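PDB 6ELV: polyphenol oxidase, chloroplastic from Malus domestica, which catalyses the oxidation of mono- and o-diphenols to o-diquinones, the part in this crystal being its separately expressed C-terminal domain with a bound calcium ion. Local coordinates for residues 49-54 / 64-69. Sequence-based numbering, arbitrary orientation.
Sequences LVIEGI and FDVYVN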
loop_
_atom_site.group_PDB
_atom_site.type_symbol
_atom_site.label_atom_id
_atom_site.label_comp_id
_atom_site.label_asym_id
_atom_site.label_seq_id
_atom_site.Cartn_x
_atom_site.Cartn_y
_atom_site.Cartn_z
ATOM N N LEU A 49 5.507 4.608 1.350
ATOM C CA LEU A 49 4.425 4.030 0.559
ATOM C C LEU A 49 3.185 4.902 0.728
ATOM O O LEU A 49 2.764 5.178 1.855
ATOM C CB LEU A 49 4.142 2.620 1.072
ATOM C CG LEU A 49 3.018 1.838 0.403
ATOM C CD1 LEU A 49 3.311 1.627 -1.073
ATOM C CD2 LEU A 49 2.845 0.508 1.105
ATOM N N VAL A 50 2.605 5.336 -0.388
ATOM C CA VAL A 50 1.466 6.247 -0.399
ATOM C C VAL A 50 0.299 5.536 -1.060
ATOM O O VAL A 50 0.377 5.151 -2.233
ATOM C CB VAL A 50 1.789 7.558 -1.130
ATOM C CG1 VAL A 50 0.613 8.532 -1.025
ATOM C CG2 VAL A 50 3.055 8.174 -0.573
ATOM N N ILE A 51 -0.773 5.351 -0.310
ATOM C CA ILE A 51 -2.016 4.808 -0.834
ATOM C C ILE A 51 -2.971 5.975 -0.943
ATOM O O ILE A 51 -3.369 6.551 0.072
ATOM C CB ILE A 51 -2.551 3.707 0.078
ATOM C CG1 ILE A 51 -1.463 2.655 0.184
ATOM C CG2 ILE A 51 -3.835 3.117 -0.479
ATOM C CD1 ILE A 51 -1.716 1.647 1.196
ATOM N N GLU A 52 -3.313 6.341 -2.177
ATOM C CA GLU A 52 -4.046 7.562 -2.470
ATOM C C GLU A 52 -5.503 7.275 -2.795
ATOM O O GLU A 52 -5.870 6.168 -3.198
ATOM C CB GLU A 52 -3.419 8.295 -3.659
ATOM N N GLY A 53 -6.325 8.312 -2.647
ATOM C CA GLY A 53 -7.698 8.229 -3.105
ATOM C C GLY A 53 -8.502 7.164 -2.395
ATOM O O GLY A 53 -9.340 6.503 -3.022
ATOM N N ILE A 54 -8.260 6.979 -1.100
ATOM C CA ILE A 54 -9.034 6.042 -0.293
ATOM C C ILE A 54 -10.403 6.661 -0.052
ATOM O O ILE A 54 -10.506 7.730 0.559
ATOM C CB ILE A 54 -8.319 5.768 1.035
ATOM C CG1 ILE A 54 -6.920 5.193 0.808
ATOM C CG2 ILE A 54 -9.159 4.871 1.934
ATOM C CD1 ILE A 54 -6.105 5.126 2.082
ATOM N N PHE A 64 -8.442 -1.902 6.450
ATOM C CA PHE A 64 -7.650 -2.782 5.615
ATOM C C PHE A 64 -6.207 -2.729 6.086
ATOM O O PHE A 64 -5.733 -1.701 6.584
ATOM C CB PHE A 64 -7.797 -2.499 4.104
ATOM C CG PHE A 64 -7.257 -1.167 3.629
ATOM C CD1 PHE A 64 -5.909 -1.004 3.312
ATOM C CD2 PHE A 64 -8.121 -0.102 3.420
ATOM C CE1 PHE A 64 -5.432 0.201 2.837
ATOM C CE2 PHE A 64 -7.656 1.114 2.946
ATOM C CZ PHE A 64 -6.307 1.269 2.654
ATOM N N ASP A 65 -5.517 -3.849 5.920
ATOM C CA ASP A 65 -4.135 -3.996 6.334
ATOM C C ASP A 65 -3.234 -4.036 5.105
ATOM O O ASP A 65 -3.647 -4.464 4.022
ATOM C CB ASP A 65 -3.954 -5.245 7.198
ATOM C CG ASP A 65 -4.803 -5.217 8.464
ATOM O OD1 ASP A 65 -5.149 -4.121 8.966
ATOM O OD2 ASP A 65 -5.111 -6.306 8.973
ATOM N N VAL A 66 -2.002 -3.572 5.279
ATOM C CA VAL A 66 -1.049 -3.432 4.186
ATOM C C VAL A 66 0.196 -4.238 4.513
ATOM O O VAL A 66 0.758 -4.100 5.609
ATOM C CB VAL A 66 -0.672 -1.957 3.969
ATOM C CG1 VAL A 66 0.250 -1.813 2.762
ATOM C CG2 VAL A 66 -1.922 -1.102 3.811
ATOM N N TYR A 67 0.626 -5.059 3.555
ATOM C CA TYR A 67 1.825 -5.878 3.674
ATOM C C TYR A 67 2.729 -5.632 2.472
ATOM O O TYR A 67 2.276 -5.218 1.402
ATOM C CB TYR A 67 1.484 -7.378 3.751
ATOM C CG TYR A 67 0.717 -7.766 4.989
ATOM C CD1 TYR A 67 -0.634 -7.457 5.127
ATOM C CD2 TYR A 67 1.337 -8.453 6.021
ATOM C CE1 TYR A 67 -1.329 -7.818 6.262
ATOM C CE2 TYR A 67 0.644 -8.816 7.157
ATOM C CZ TYR A 67 -0.685 -8.481 7.280
ATOM O OH TYR A 67 -1.384 -8.840 8.412
ATOM N N VAL A 68 4.014 -5.925 2.641
ATOM C CA VAL A 68 4.991 -5.788 1.565
ATOM C C VAL A 68 5.814 -7.066 1.485
ATOM O O VAL A 68 6.146 -7.665 2.513
ATOM C CB VAL A 68 5.900 -4.560 1.817
ATOM C CG1 VAL A 68 6.979 -4.430 0.750
ATOM C CG2 VAL A 68 5.068 -3.293 1.851
ATOM N N ASN A 69 6.182 -7.465 0.267
ATOM C CA ASN A 69 7.108 -8.574 0.093
ATOM C C ASN A 69 8.036 -8.300 -1.078
ATOM O O ASN A 69 7.768 -7.455 -1.929
ATOM C CB ASN A 69 6.423 -9.959 -0.038
ATOM C CG ASN A 69 5.641 -10.152 -1.333
ATOM O OD1 ASN A 69 4.432 -9.916 -1.378
ATOM N ND2 ASN A 69 6.305 -10.642 -2.374
#
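Ile51 and Val66 meet through methyl groups set by their torsions: in Ile51, CG1 lies anti to the carbonyl carbon (chi1 -57°) and the extended second torsion carries CD1 onward, while Val66 has CG1 anti to the backbone N and CG2 beside it. The two side chains come tip to tip, Ile51 CD1 lying 3.8 Å from Val66 CG2. The other branch of the valine is used as well, since Val66 CG1 takes Leu49 CD2 at 3.9 Å, so Val66 fits one methyl against each of two residues of segment 49-54. Leu49 CD2 also reaches Val68 CG2, more loosely, at 4.5 Å. At the far end Phe64 and Ile54 approach tip to tip. Ile54 CD1 lies in the plane of the phenyl ring at its edge, 3.9 Å from Phe64 CZ, and Ile54 CG2 is 4.2 Å from Phe64 CE2. Ile51 CD1 comes to the same rim near Phe64 CE1, so the CD1 methyls of both isoleucines lie at the ring edge.

The arrangement is the interior of a beta sandwich: strand 48-57 belongs to the antiparallel sheet, strand 62-70 to the mixed sheet facing it, and the two segment axes pass 10.8 Å apart, with N-to-C directions at 141°. Contact across this gap is wholly apolar; all six touching residues are buried, and the contact is centred about 2 Å from the centre of the chain. The spacing of inward residues changes at Gly53, where a G1 beta bulge sets Gly53 and Ile54 together against Thr102; the glycine has the positive phi of that motif, and Ile54 points inward as Ile51 does. Within the same core Ile136 touches both Ile51 and Phe64, Leu106 packs on Val66, and the ring of Phe87 meets that of Phe64 with planes about 25° apart.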